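Long-range contacts in CRP-like protein Clp (Xanthomonas campestris pv. campestris, PDB 3IWZ), which acts as a homodimeric, c-di-GMP-responsive global transcription regulator that switches virulence-factor genes on or off within the diffusible signal factor pathway: residues A52-Y57 and L110-Y115; I66-D71 and E99-T104; E74-Y79 and R190-R195; E84-M89 and S142-D147; L158-R163 and V197-E202. All blocks are in the same frame, centred on the assembly; numbering follows the deposited sequence.

Contact 1 (A52-Y57 and L110-Y115); sequences AGTLYY and LAEISY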
# COMPACT_ATOMS: atom_id res chain seq x y z
N ALA D 52 -10.06 -5.27 -16.37
CA ALA D 52 -9.04 -5.88 -15.54
C ALA D 52 -9.26 -7.37 -15.47
O ALA D 52 -9.86 -7.88 -14.52
CB ALA D 52 -9.07 -5.27 -14.14
N GLY D 53 -8.78 -8.08 -16.48
CA GLY D 53 -8.93 -9.52 -16.50
C GLY D 53 -7.59 -10.14 -16.81
O GLY D 53 -7.50 -11.33 -17.11
N THR D 54 -6.54 -9.33 -16.71
CA THR D 54 -5.19 -9.78 -17.02
C THR D 54 -4.13 -9.47 -15.96
O THR D 54 -4.13 -8.43 -15.32
CB THR D 54 -4.74 -9.16 -18.36
OG1 THR D 54 -5.64 -9.58 -19.39
CG2 THR D 54 -3.33 -9.60 -18.70
N LEU D 55 -3.19 -10.40 -15.82
CA LEU D 55 -2.10 -10.24 -14.87
C LEU D 55 -0.87 -10.06 -15.74
O LEU D 55 -0.79 -10.62 -16.83
CB LEU D 55 -1.96 -11.51 -14.03
CG LEU D 55 -1.23 -11.54 -12.69
CD1 LEU D 55 -0.48 -12.87 -12.60
CD2 LEU D 55 -0.26 -10.39 -12.57
N TYR D 56 0.09 -9.28 -15.28
CA TYR D 56 1.32 -9.08 -16.03
C TYR D 56 2.53 -9.50 -15.22
O TYR D 56 2.56 -9.31 -14.01
CB TYR D 56 1.47 -7.63 -16.44
CG TYR D 56 0.48 -7.17 -17.48
CD1 TYR D 56 0.64 -7.52 -18.82
CD2 TYR D 56 -0.59 -6.36 -17.13
CE1 TYR D 56 -0.24 -7.07 -19.79
CE2 TYR D 56 -1.48 -5.90 -18.09
CZ TYR D 56 -1.30 -6.26 -19.42
OH TYR D 56 -2.17 -5.80 -20.37
N TYR D 57 3.51 -10.06 -15.91
CA TYR D 57 4.76 -10.48 -15.30
C TYR D 57 5.85 -9.78 -16.11
O TYR D 57 5.95 -9.99 -17.32
CB TYR D 57 4.93 -11.99 -15.39
CG TYR D 57 6.27 -12.48 -14.90
CD1 TYR D 57 6.47 -12.83 -13.57
CD2 TYR D 57 7.35 -12.58 -15.77
CE1 TYR D 57 7.71 -13.27 -13.11
CE2 TYR D 57 8.60 -13.01 -15.33
CZ TYR D 57 8.77 -13.35 -14.00
OH TYR D 57 10.00 -13.79 -13.57
N LEU D 110 6.71 -8.07 -21.50
CA LEU D 110 5.77 -8.45 -20.45
C LEU D 110 4.98 -9.67 -20.87
O LEU D 110 4.46 -9.74 -21.98
CB LEU D 110 4.79 -7.30 -20.16
CG LEU D 110 5.37 -5.93 -19.79
CD1 LEU D 110 4.24 -4.95 -19.54
CD2 LEU D 110 6.25 -6.04 -18.57
N ALA D 111 4.88 -10.64 -19.97
CA ALA D 111 4.13 -11.85 -20.24
C ALA D 111 2.79 -11.69 -19.54
O ALA D 111 2.74 -11.50 -18.33
CB ALA D 111 4.87 -13.06 -19.69
N GLU D 112 1.70 -11.75 -20.30
CA GLU D 112 0.38 -11.61 -19.71
C GLU D 112 -0.43 -12.91 -19.74
O GLU D 112 -0.24 -13.76 -20.62
CB GLU D 112 -0.42 -10.49 -20.40
CG GLU D 112 -0.64 -10.67 -21.89
CD GLU D 112 -1.68 -9.71 -22.45
OE1 GLU D 112 -1.80 -9.62 -23.69
OE2 GLU D 112 -2.40 -9.06 -21.65
N ILE D 113 -1.32 -13.04 -18.77
CA ILE D 113 -2.20 -14.20 -18.64
C ILE D 113 -3.48 -13.77 -17.93
O ILE D 113 -3.43 -13.05 -16.93
CB ILE D 113 -1.54 -15.35 -17.84
CG1 ILE D 113 -2.39 -16.62 -17.97
CG2 ILE D 113 -1.42 -14.96 -16.36
CD1 ILE D 113 -1.69 -17.88 -17.50
N SER D 114 -4.62 -14.19 -18.46
CA SER D 114 -5.91 -13.83 -17.89
C SER D 114 -6.07 -14.45 -16.51
O SER D 114 -5.57 -15.54 -16.25
CB SER D 114 -7.05 -14.31 -18.79
OG SER D 114 -7.11 -15.73 -18.82
N TYR D 115 -6.77 -13.75 -15.62
CA TYR D 115 -6.99 -14.28 -14.28
C TYR D 115 -7.72 -15.62 -14.36
O TYR D 115 -7.28 -16.62 -13.78
CB TYR D 115 -7.84 -13.32 -13.44
CG TYR D 115 -7.29 -11.91 -13.27
CD1 TYR D 115 -5.93 -11.69 -13.04
CD2 TYR D 115 -8.14 -10.81 -13.27
CE1 TYR D 115 -5.44 -10.41 -12.81
CE2 TYR D 115 -7.67 -9.54 -13.04
CZ TYR D 115 -6.31 -9.34 -12.82
OH TYR D 115 -5.86 -8.08 -12.56
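Leu55 and Ile113 exchange two backbone hydrogen bonds, Leu55 N to Ile113 O at 2.9 Å and Ile113 N to Leu55 O at 3.1 Å; Tyr57 and Ala111 repeat the pattern. Between them sits the non-hydrogen-bonded pair Tyr56–Glu112; in Thr54–Ser114, at the end next to the helix, the CA atoms are 4.2 Å apart. A fifth bond, from Tyr115 N to Gly53 O, carries the pairing into the start of that helix. The register is that of neighbouring strands 54-58 and 108-114 in one sheet of the jelly-roll (cupin-type) cyclic nucleotide-binding domain. Side-chain packing divides between the two faces. On one, Leu55 CB makes an apolar contact with Ile113 CG2. On the other, Glu112 CG sits between the backbone N and the carbonyl carbon (chi1 59°), and its chain runs beside the Tyr56 ring, pointing the same way, with carboxylate and ring planes 11° apart and Glu112 CB 3.5 Å from Tyr56 CE1; Arg37 takes OE1 in a salt bridge. The Tyr115 ring closes the end of the strand pair, Thr54 N standing 3.8 Å above its centre and Ala52 O at its edge, 3.1 Å from Tyr115 CE2. Tyr115 OH reaches on to Gly87 O.

Contact 2 (I66-D71 and E99-T104); sequences IAEEDD and EVILRT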
# COMPACT_ATOMS: atom_id res chain seq x y z
N ILE D 66 1.40 4.19 -11.45
CA ILE D 66 1.01 5.55 -11.14
C ILE D 66 -0.47 5.67 -10.79
O ILE D 66 -1.31 4.99 -11.36
CB ILE D 66 1.31 6.48 -12.35
CG1 ILE D 66 2.67 6.11 -12.96
CG2 ILE D 66 1.32 7.94 -11.90
CD1 ILE D 66 3.15 7.05 -14.06
N ALA D 67 -0.77 6.54 -9.83
CA ALA D 67 -2.15 6.77 -9.40
C ALA D 67 -2.54 8.16 -9.88
O ALA D 67 -1.71 9.07 -9.90
CB ALA D 67 -2.26 6.69 -7.88
N GLU D 68 -3.80 8.32 -10.27
CA GLU D 68 -4.29 9.60 -10.75
C GLU D 68 -5.29 10.22 -9.78
O GLU D 68 -5.90 9.52 -8.98
CB GLU D 68 -4.99 9.44 -12.11
CG GLU D 68 -4.08 9.20 -13.29
CD GLU D 68 -4.56 9.93 -14.54
OE1 GLU D 68 -5.77 9.85 -14.84
OE2 GLU D 68 -3.72 10.59 -15.21
N GLU D 69 -5.43 11.54 -9.85
CA GLU D 69 -6.40 12.23 -9.02
C GLU D 69 -7.37 12.90 -9.97
O GLU D 69 -7.46 12.50 -11.14
CB GLU D 69 -5.73 13.26 -8.11
CG GLU D 69 -5.57 12.78 -6.67
CD GLU D 69 -6.90 12.41 -6.01
OE1 GLU D 69 -6.88 11.74 -4.95
OE2 GLU D 69 -7.97 12.80 -6.56
N ASP D 70 -8.09 13.91 -9.50
CA ASP D 70 -9.05 14.57 -10.37
C ASP D 70 -8.45 15.76 -11.11
O ASP D 70 -8.59 15.86 -12.33
CB ASP D 70 -10.27 15.01 -9.56
CG ASP D 70 -11.57 14.68 -10.26
OD1 ASP D 70 -12.65 14.89 -9.66
OD2 ASP D 70 -11.51 14.21 -11.42
N ASP D 71 -7.78 16.64 -10.36
CA ASP D 71 -7.15 17.82 -10.96
C ASP D 71 -6.15 17.42 -12.04
O ASP D 71 -5.42 18.25 -12.57
CB ASP D 71 -6.45 18.68 -9.88
CG ASP D 71 -5.77 17.85 -8.80
OD1 ASP D 71 -5.21 18.44 -7.85
OD2 ASP D 71 -5.77 16.60 -8.90
N GLU D 99 -7.24 0.42 -11.30
CA GLU D 99 -7.29 1.57 -10.40
C GLU D 99 -6.04 2.44 -10.55
O GLU D 99 -5.96 3.53 -10.00
CB GLU D 99 -7.45 1.11 -8.95
CG GLU D 99 -8.40 1.99 -8.15
CD GLU D 99 -9.83 1.84 -8.61
OE1 GLU D 99 -10.51 2.86 -8.81
OE2 GLU D 99 -10.28 0.68 -8.77
N VAL D 100 -5.06 1.95 -11.30
CA VAL D 100 -3.83 2.71 -11.48
C VAL D 100 -3.31 2.61 -12.91
O VAL D 100 -3.82 1.83 -13.72
CB VAL D 100 -2.70 2.19 -10.55
CG1 VAL D 100 -3.17 2.18 -9.11
CG2 VAL D 100 -2.27 0.79 -10.98
N ILE D 101 -2.27 3.39 -13.19
CA ILE D 101 -1.59 3.40 -14.48
C ILE D 101 -0.34 2.53 -14.41
O ILE D 101 0.42 2.62 -13.45
CB ILE D 101 -1.07 4.80 -14.87
CG1 ILE D 101 -2.20 5.82 -14.89
CG2 ILE D 101 -0.40 4.73 -16.23
CD1 ILE D 101 -1.73 7.23 -15.29
N LEU D 102 -0.15 1.70 -15.44
CA LEU D 102 1.02 0.85 -15.57
C LEU D 102 1.75 1.43 -16.79
O LEU D 102 1.29 1.29 -17.93
CB LEU D 102 0.63 -0.60 -15.85
CG LEU D 102 1.80 -1.52 -16.22
CD1 LEU D 102 2.76 -1.64 -15.03
CD2 LEU D 102 1.27 -2.89 -16.61
N ARG D 103 2.88 2.08 -16.54
CA ARG D 103 3.64 2.74 -17.60
C ARG D 103 5.08 2.25 -17.72
O ARG D 103 5.83 2.24 -16.74
CB ARG D 103 3.59 4.25 -17.32
CG ARG D 103 4.51 5.14 -18.12
CD ARG D 103 4.37 6.58 -17.61
NE ARG D 103 3.01 7.10 -17.82
CZ ARG D 103 2.53 8.20 -17.26
NH1 ARG D 103 3.28 8.93 -16.44
NH2 ARG D 103 1.29 8.59 -17.52
N THR D 104 5.47 1.83 -18.92
CA THR D 104 6.84 1.37 -19.17
C THR D 104 7.78 2.57 -19.07
O THR D 104 7.46 3.65 -19.55
CB THR D 104 6.99 0.76 -20.59
OG1 THR D 104 6.70 1.77 -21.57
CG2 THR D 104 6.06 -0.43 -20.77
O HOH W 1 -5.56 6.15 -9.68
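Ile66, the residue with the most surface buried here, pairs with Ile101 through two short backbone hydrogen bonds, Ile66 N to Ile101 O at 2.7 Å and Ile101 N to Ile66 O at 2.6 Å. Both are nearly straight and lie in the plane of the accepting carbonyl. In this antiparallel hydrogen-bonded pair the side chains share a face of the sheet, where the CB atoms of Ile66 and Ile101 stand 3.9 Å apart. An extended chi2 (-174°) carries Ile66 CD1 over one face of the Arg103 guanidinium, the two side chains crossing obliquely. Polar partners hold that guanidinium in place: NE forms a salt bridge with Asp44 and NH2 another with Glu74. On the same face Ile101 reaches toward Glu68, its CD1 3.7 Å from Glu68 CG. Beyond the single bridge the strands diverge, and a water takes over, accepting from Glu68 N and donating to Glu99 O. In this half of the jelly roll, strand 63-68 is flanked by strands 101-104 and 74-80, and 101-104 in turn by 44-46. Past the diverging end, Glu99 forms a salt bridge with Arg150 on helix 130-157 of the second subunit.

Contact 3 (E74-Y79 and R190-R195); sequences ELVLGY and RQELAR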
# COMPACT_ATOMS: atom_id res chain seq x y z
N GLU D 74 -0.49 13.20 -11.11
CA GLU D 74 -0.00 11.84 -10.99
C GLU D 74 0.97 11.66 -9.84
O GLU D 74 1.74 12.57 -9.50
CB GLU D 74 0.69 11.40 -12.29
CG GLU D 74 -0.15 11.49 -13.55
CD GLU D 74 0.53 10.84 -14.74
OE1 GLU D 74 1.68 11.21 -15.05
OE2 GLU D 74 -0.09 9.96 -15.37
N LEU D 75 0.94 10.48 -9.23
CA LEU D 75 1.83 10.15 -8.14
C LEU D 75 2.41 8.76 -8.42
O LEU D 75 1.70 7.75 -8.41
CB LEU D 75 1.08 10.14 -6.80
CG LEU D 75 1.88 9.84 -5.52
CD1 LEU D 75 2.88 10.96 -5.25
CD2 LEU D 75 0.91 9.69 -4.34
N VAL D 76 3.71 8.72 -8.71
CA VAL D 76 4.40 7.47 -8.95
C VAL D 76 4.43 6.73 -7.61
O VAL D 76 4.85 7.29 -6.59
CB VAL D 76 5.85 7.72 -9.45
CG1 VAL D 76 6.64 6.42 -9.46
CG2 VAL D 76 5.81 8.33 -10.83
N LEU D 77 3.97 5.48 -7.61
CA LEU D 77 3.96 4.71 -6.37
C LEU D 77 5.17 3.79 -6.33
O LEU D 77 5.49 3.23 -5.29
CB LEU D 77 2.69 3.88 -6.24
CG LEU D 77 1.37 4.60 -6.48
CD1 LEU D 77 0.24 3.65 -6.16
CD2 LEU D 77 1.28 5.83 -5.63
N GLY D 78 5.83 3.64 -7.48
CA GLY D 78 7.00 2.78 -7.53
C GLY D 78 7.44 2.32 -8.91
O GLY D 78 6.69 2.40 -9.89
N TYR D 79 8.67 1.84 -8.98
CA TYR D 79 9.24 1.32 -10.21
C TYR D 79 9.41 -0.16 -9.97
O TYR D 79 9.60 -0.59 -8.84
CB TYR D 79 10.60 1.94 -10.51
CG TYR D 79 10.58 3.45 -10.67
CD1 TYR D 79 9.54 4.08 -11.34
CD2 TYR D 79 11.62 4.23 -10.17
CE1 TYR D 79 9.54 5.46 -11.53
CE2 TYR D 79 11.64 5.61 -10.37
CZ TYR D 79 10.60 6.22 -11.05
OH TYR D 79 10.62 7.58 -11.24
N ARG D 190 12.31 16.67 -14.49
CA ARG D 190 11.62 17.52 -13.53
C ARG D 190 10.18 17.03 -13.35
O ARG D 190 9.62 17.12 -12.26
CB ARG D 190 11.63 18.97 -14.01
CG ARG D 190 10.81 19.92 -13.15
CD ARG D 190 11.45 21.31 -13.03
NE ARG D 190 11.36 22.12 -14.25
CZ ARG D 190 11.76 23.39 -14.33
NH1 ARG D 190 12.29 23.99 -13.26
NH2 ARG D 190 11.63 24.06 -15.46
N GLN D 191 9.61 16.51 -14.42
CA GLN D 191 8.24 15.99 -14.40
C GLN D 191 8.14 14.79 -13.47
O GLN D 191 7.28 14.75 -12.60
CB GLN D 191 7.82 15.61 -15.83
CG GLN D 191 7.70 16.81 -16.76
CD GLN D 191 8.00 16.47 -18.21
OE1 GLN D 191 9.13 16.10 -18.56
NE2 GLN D 191 6.99 16.61 -19.08
N GLU D 192 9.03 13.81 -13.66
CA GLU D 192 9.04 12.60 -12.83
C GLU D 192 9.32 12.89 -11.37
O GLU D 192 8.77 12.24 -10.48
CB GLU D 192 10.07 11.59 -13.36
CG GLU D 192 9.48 10.56 -14.31
CD GLU D 192 8.44 9.67 -13.64
OE1 GLU D 192 8.81 8.89 -12.73
OE2 GLU D 192 7.26 9.74 -14.02
N LEU D 193 10.19 13.87 -11.10
CA LEU D 193 10.51 14.22 -9.73
C LEU D 193 9.24 14.68 -9.04
O LEU D 193 8.92 14.23 -7.93
CB LEU D 193 11.54 15.35 -9.70
CG LEU D 193 12.24 15.49 -8.35
CD1 LEU D 193 13.00 14.21 -8.05
CD2 LEU D 193 13.19 16.68 -8.38
N ALA D 194 8.52 15.57 -9.71
CA ALA D 194 7.27 16.10 -9.17
C ALA D 194 6.22 14.99 -9.00
O ALA D 194 5.37 15.06 -8.12
CB ALA D 194 6.75 17.19 -10.08
N ARG D 195 6.28 13.98 -9.86
CA ARG D 195 5.34 12.86 -9.78
C ARG D 195 5.75 11.92 -8.65
O ARG D 195 4.93 11.18 -8.11
CB ARG D 195 5.29 12.10 -11.11
CG ARG D 195 4.45 12.77 -12.16
CD ARG D 195 4.26 11.88 -13.39
NE ARG D 195 5.49 11.77 -14.17
CZ ARG D 195 5.57 12.02 -15.47
NH1 ARG D 195 6.73 11.89 -16.10
NH2 ARG D 195 4.48 12.39 -16.14
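Val76 N donates to Arg195 O at 2.8 Å, a bond that ties the backbone of strand 74-80 directly to that of helix 190-197. The donor lies above the carbonyl plane, 43° out of it, and the same oxygen receives a CA-H contact from Leu75. On one flank, Glu74 and Arg195 lie side by side, pointing the same way. Arg195 NH2 forms a salt bridge with Glu74 OE1, 3.2 Å away and nearly along the C-O axis, while Arg195 CD packs 3.8 Å from Glu74 CB. On the other flank, Tyr79 and Glu192 meet tip to tip: Tyr79 OH donates to Glu192 OE1 at 2.7 Å, with the oxygen in the plane of the ring. Val76 CG2 fits between these polar groups, 3.6 Å from Glu192 OE1 and 3.8 Å from Arg195 CB. In the second shell, a bend at chi3 (-72°) turns Arg195 NE to Glu192 OE2, a salt bridge whose hydrogen bond is weak in angle; Arg103 forms a salt bridge with Glu74 OE2, and Arg105 makes a cation-pi contact with the Tyr79 ring. Helix 190-197 is the first helix of the predicted helix-turn-helix, so the nucleotide-binding domain grips the DNA-binding domain directly. The junction combines a salt-bridge network with a backbone bond and a tyrosine hydroxyl bond, and an opening such as c-di-GMP appears to trigger might have to alter them.

Contact 4 (E84-M89 and S142-D147); sequences EFVGEM and SKRLLD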
# COMPACT_ATOMS: atom_id res chain seq x y z
N GLU D 84 8.78 -8.97 -11.46
CA GLU D 84 7.61 -8.39 -10.82
C GLU D 84 6.27 -8.72 -11.48
O GLU D 84 6.15 -8.76 -12.71
CB GLU D 84 7.76 -6.87 -10.73
CG GLU D 84 8.83 -6.39 -9.74
CD GLU D 84 8.50 -6.75 -8.31
OE1 GLU D 84 7.39 -6.41 -7.85
OE2 GLU D 84 9.35 -7.37 -7.64
N PHE D 85 5.28 -8.97 -10.63
CA PHE D 85 3.92 -9.24 -11.07
C PHE D 85 3.24 -7.89 -10.94
O PHE D 85 3.31 -7.27 -9.89
CB PHE D 85 3.23 -10.25 -10.14
CG PHE D 85 3.61 -11.67 -10.40
CD1 PHE D 85 3.01 -12.39 -11.42
CD2 PHE D 85 4.60 -12.29 -9.65
CE1 PHE D 85 3.40 -13.68 -11.70
CE2 PHE D 85 5.00 -13.58 -9.92
CZ PHE D 85 4.40 -14.29 -10.95
N VAL D 86 2.63 -7.41 -12.01
CA VAL D 86 1.93 -6.13 -11.96
C VAL D 86 0.52 -6.33 -12.51
O VAL D 86 0.26 -7.31 -13.21
CB VAL D 86 2.72 -5.04 -12.73
CG1 VAL D 86 4.01 -4.74 -11.99
CG2 VAL D 86 3.04 -5.49 -14.14
N GLY D 87 -0.38 -5.42 -12.16
CA GLY D 87 -1.77 -5.55 -12.58
C GLY D 87 -2.41 -6.77 -11.92
O GLY D 87 -3.31 -7.41 -12.47
N GLU D 88 -1.94 -7.09 -10.72
CA GLU D 88 -2.44 -8.26 -10.02
C GLU D 88 -3.67 -8.06 -9.15
O GLU D 88 -4.27 -9.03 -8.71
CB GLU D 88 -1.33 -8.87 -9.16
CG GLU D 88 -1.06 -8.13 -7.86
CD GLU D 88 -0.80 -6.64 -8.05
OE1 GLU D 88 -0.22 -6.22 -9.09
OE2 GLU D 88 -1.19 -5.88 -7.14
N MET D 89 -4.05 -6.81 -8.92
CA MET D 89 -5.19 -6.53 -8.04
C MET D 89 -6.47 -7.32 -8.35
O MET D 89 -7.05 -7.93 -7.46
CB MET D 89 -5.51 -5.04 -8.02
CG MET D 89 -6.43 -4.66 -6.85
SD MET D 89 -6.85 -2.90 -6.76
CE MET D 89 -8.42 -2.89 -7.63
N SER D 142 3.58 -7.13 -0.19
CA SER D 142 4.08 -6.64 1.09
C SER D 142 5.11 -5.52 0.95
O SER D 142 5.12 -4.58 1.74
CB SER D 142 4.66 -7.78 1.92
OG SER D 142 3.64 -8.66 2.35
N LYS D 143 5.97 -5.61 -0.05
CA LYS D 143 6.98 -4.56 -0.23
C LYS D 143 6.35 -3.25 -0.67
O LYS D 143 6.73 -2.18 -0.20
CB LYS D 143 8.04 -4.99 -1.26
CG LYS D 143 8.95 -6.10 -0.78
CD LYS D 143 9.85 -6.60 -1.91
CE LYS D 143 9.02 -7.23 -3.02
NZ LYS D 143 9.90 -7.77 -4.11
N ARG D 144 5.37 -3.33 -1.56
CA ARG D 144 4.68 -2.14 -2.06
C ARG D 144 3.85 -1.48 -0.97
O ARG D 144 3.76 -0.25 -0.91
CB ARG D 144 3.79 -2.50 -3.24
CG ARG D 144 4.57 -3.00 -4.44
CD ARG D 144 3.68 -3.64 -5.49
NE ARG D 144 4.41 -4.69 -6.19
CZ ARG D 144 3.95 -5.38 -7.24
NH1 ARG D 144 4.72 -6.31 -7.79
NH2 ARG D 144 2.75 -5.12 -7.74
N LEU D 145 3.23 -2.31 -0.13
CA LEU D 145 2.42 -1.81 0.97
C LEU D 145 3.34 -1.03 1.90
O LEU D 145 3.03 0.09 2.30
CB LEU D 145 1.77 -2.97 1.75
CG LEU D 145 0.96 -2.54 2.98
CD1 LEU D 145 -0.02 -1.44 2.57
CD2 LEU D 145 0.20 -3.75 3.61
N LEU D 146 4.48 -1.64 2.24
CA LEU D 146 5.42 -1.00 3.13
C LEU D 146 5.90 0.31 2.50
O LEU D 146 5.92 1.35 3.15
CB LEU D 146 6.61 -1.94 3.42
CG LEU D 146 7.81 -1.38 4.19
CD1 LEU D 146 7.38 -0.91 5.58
CD2 LEU D 146 8.89 -2.45 4.30
N ASP D 147 6.26 0.25 1.21
CA ASP D 147 6.73 1.44 0.49
C ASP D 147 5.67 2.54 0.38
O ASP D 147 5.98 3.72 0.57
CB ASP D 147 7.20 1.08 -0.92
CG ASP D 147 8.53 0.35 -0.92
OD1 ASP D 147 9.22 0.39 0.11
OD2 ASP D 147 8.88 -0.26 -1.96
O HOH W 2 7.03 -5.41 -5.29
O HOH W 3 0.77 -3.13 -7.22
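Arg144 reaches from the long helix 130-157, the dimerisation helix of the CRP fold, to the edge strand 85-86 of the jelly roll and ends among Glu84, Phe85 and Glu88. Hydrogen bonds to the backbone come first: Phe85 O sits in the guanidinium plane, 2.7 Å from Arg144 NH1, with a weak bond, 3.1 Å, from Arg144 NH2 to the same Phe85 O. Salt bridges form the second group. A bend at chi2 (-65°) turns Glu84 CD, and Arg144 NH1 holds Glu84 OE1 at 2.7 Å, the two side chains sliding past each other in opposite directions. Glu88 OE1 lies 3.4 Å from Arg144 NH2, its carboxylate turned 90° to the guanidinium, and Glu84 OE2 pairs more loosely with Lys143 NZ at 3.6 Å. Phe80 meets the guanidinium in a cation-pi contact. Water contributes the rest: one accepts from Arg144 NH2 at 2.9 Å, and another, accepting from Arg144 NE, donates to Glu84 OE1 at 2.8 Å.

Contact 5 (L158-R163 and V197-E202); sequences LDVTDR and VGCSRE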
# COMPACT_ATOMS: atom_id res chain seq x y z
N LEU D 158 6.16 15.52 5.99
CA LEU D 158 7.39 16.13 5.49
C LEU D 158 7.13 17.16 4.40
O LEU D 158 6.19 17.03 3.63
CB LEU D 158 8.35 15.06 4.97
CG LEU D 158 8.86 14.04 5.99
CD1 LEU D 158 9.84 13.09 5.32
CD2 LEU D 158 9.53 14.77 7.15
N ASP D 159 7.98 18.18 4.34
CA ASP D 159 7.85 19.24 3.35
C ASP D 159 8.37 18.81 1.98
O ASP D 159 9.16 17.87 1.87
CB ASP D 159 8.60 20.50 3.80
CG ASP D 159 10.07 20.25 4.01
OD1 ASP D 159 10.48 19.97 5.17
OD2 ASP D 159 10.83 20.31 3.02
N VAL D 160 7.94 19.52 0.94
CA VAL D 160 8.33 19.23 -0.43
C VAL D 160 9.85 19.06 -0.56
O VAL D 160 10.34 17.96 -0.82
CB VAL D 160 7.87 20.37 -1.36
CG1 VAL D 160 7.92 19.91 -2.81
CG2 VAL D 160 6.47 20.82 -0.97
N THR D 161 10.58 20.16 -0.37
CA THR D 161 12.04 20.13 -0.47
C THR D 161 12.56 18.91 0.28
O THR D 161 13.42 18.18 -0.22
CB THR D 161 12.67 21.41 0.13
OG1 THR D 161 12.49 21.43 1.55
CG2 THR D 161 12.04 22.65 -0.46
N ASP D 162 12.03 18.69 1.48
CA ASP D 162 12.43 17.56 2.30
C ASP D 162 12.23 16.24 1.55
O ASP D 162 13.16 15.44 1.44
CB ASP D 162 11.62 17.56 3.60
CG ASP D 162 12.01 16.42 4.52
OD1 ASP D 162 12.05 15.26 4.06
OD2 ASP D 162 12.24 16.69 5.72
N ARG D 163 11.03 16.03 1.02
CA ARG D 163 10.71 14.79 0.29
C ARG D 163 11.61 14.63 -0.94
O ARG D 163 12.08 13.53 -1.23
CB ARG D 163 9.23 14.76 -0.15
CG ARG D 163 8.22 15.15 0.93
CD ARG D 163 6.79 14.61 0.67
NE ARG D 163 6.10 15.20 -0.48
CZ ARG D 163 5.43 16.36 -0.45
NH1 ARG D 163 5.36 17.06 0.67
NH2 ARG D 163 4.83 16.80 -1.54
N VAL D 197 7.39 12.89 -5.64
CA VAL D 197 7.11 13.47 -4.32
C VAL D 197 5.72 14.04 -4.18
O VAL D 197 5.34 14.49 -3.10
CB VAL D 197 8.12 14.59 -3.97
CG1 VAL D 197 9.54 14.05 -4.03
CG2 VAL D 197 7.95 15.77 -4.92
N GLY D 198 4.96 14.04 -5.27
CA GLY D 198 3.61 14.56 -5.24
C GLY D 198 3.55 16.07 -5.16
O GLY D 198 2.93 16.62 -4.25
N CYS D 199 4.19 16.74 -6.12
CA CYS D 199 4.18 18.20 -6.16
C CYS D 199 4.12 18.64 -7.62
O CYS D 199 4.33 17.83 -8.52
CB CYS D 199 5.44 18.78 -5.50
SG CYS D 199 6.99 18.50 -6.40
N SER D 200 3.82 19.92 -7.85
CA SER D 200 3.73 20.43 -9.22
C SER D 200 5.09 20.39 -9.91
O SER D 200 6.13 20.57 -9.28
CB SER D 200 3.20 21.86 -9.22
OG SER D 200 4.07 22.74 -8.53
N ARG D 201 5.06 20.13 -11.22
CA ARG D 201 6.28 20.07 -12.02
C ARG D 201 7.10 21.33 -11.81
O ARG D 201 8.33 21.31 -11.86
CB ARG D 201 5.91 19.93 -13.50
CG ARG D 201 6.96 20.46 -14.48
CD ARG D 201 6.46 20.32 -15.90
NE ARG D 201 7.32 20.98 -16.87
CZ ARG D 201 8.61 20.71 -17.05
NH1 ARG D 201 9.21 19.78 -16.31
NH2 ARG D 201 9.30 21.35 -17.98
N GLU D 202 6.39 22.43 -11.57
CA GLU D 202 7.01 23.73 -11.34
C GLU D 202 7.71 23.78 -9.97
O GLU D 202 8.91 24.03 -9.90
CB GLU D 202 5.95 24.83 -11.43
CG GLU D 202 4.55 24.39 -11.03
CD GLU D 202 3.60 24.28 -12.21
OE1 GLU D 202 3.26 25.33 -12.80
OE2 GLU D 202 3.19 23.15 -12.56
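Arg163 grips Val197 O side-on with two nitrogens, NE and NH2, each 2.8 Å from the oxygen, which lies close to the guanidinium plane. The group is held at a further corner, where Arg163 NH1 donates to Leu158 O at 3.1 Å, again in plane. A bend at chi3 (-68°) swings NE round toward the carbonyl. Beneath this polar clamp the packing is close: Val197 CG1 is 3.8 Å from the backbone carbonyl carbon of Arg163 and 4.0 Å from its CB. The contact then thins out. Toward residue 199 it comes down to Val160 CG1 against Cys199 CB, at 3.8 Å, and at the outer margin Asp159, exposed to solvent, caps helix 160-172 by accepting from Asp162 N. Val197 O belongs to the end of helix 190-197, where Gly198 leaves helical geometry with positive phi. The clamp therefore joins the start of helix 160-172 to the turn of the predicted helix-turn-helix, between helices 190-197 and 201-213, with Val197 also packing on Ile164 and Thr167.

In the fold
The five contacts run from the nucleotide-binding jelly roll to the DNA-binding domain. Contacts 1 and 2, centres about 18 Å apart, pair strands in its two facing sheets and meet where Tyr56 packs on Leu102. Contact 4 shares the sheet of contact 1 and ties it to helix 130-157. Contact 3 shares the other sheet with contact 2, centres about 10 Å apart; contact 5, its centre about 10 Å from that of contact 3, lies wholly in the DNA-binding domain. Along the chain, contact 2 lies within the span of contact 1, contact 4 within that of contact 3, and contacts 3 and 5 alternate. Contact 3 thus joins the domains directly, between contact 2 in one and contact 5 in the other.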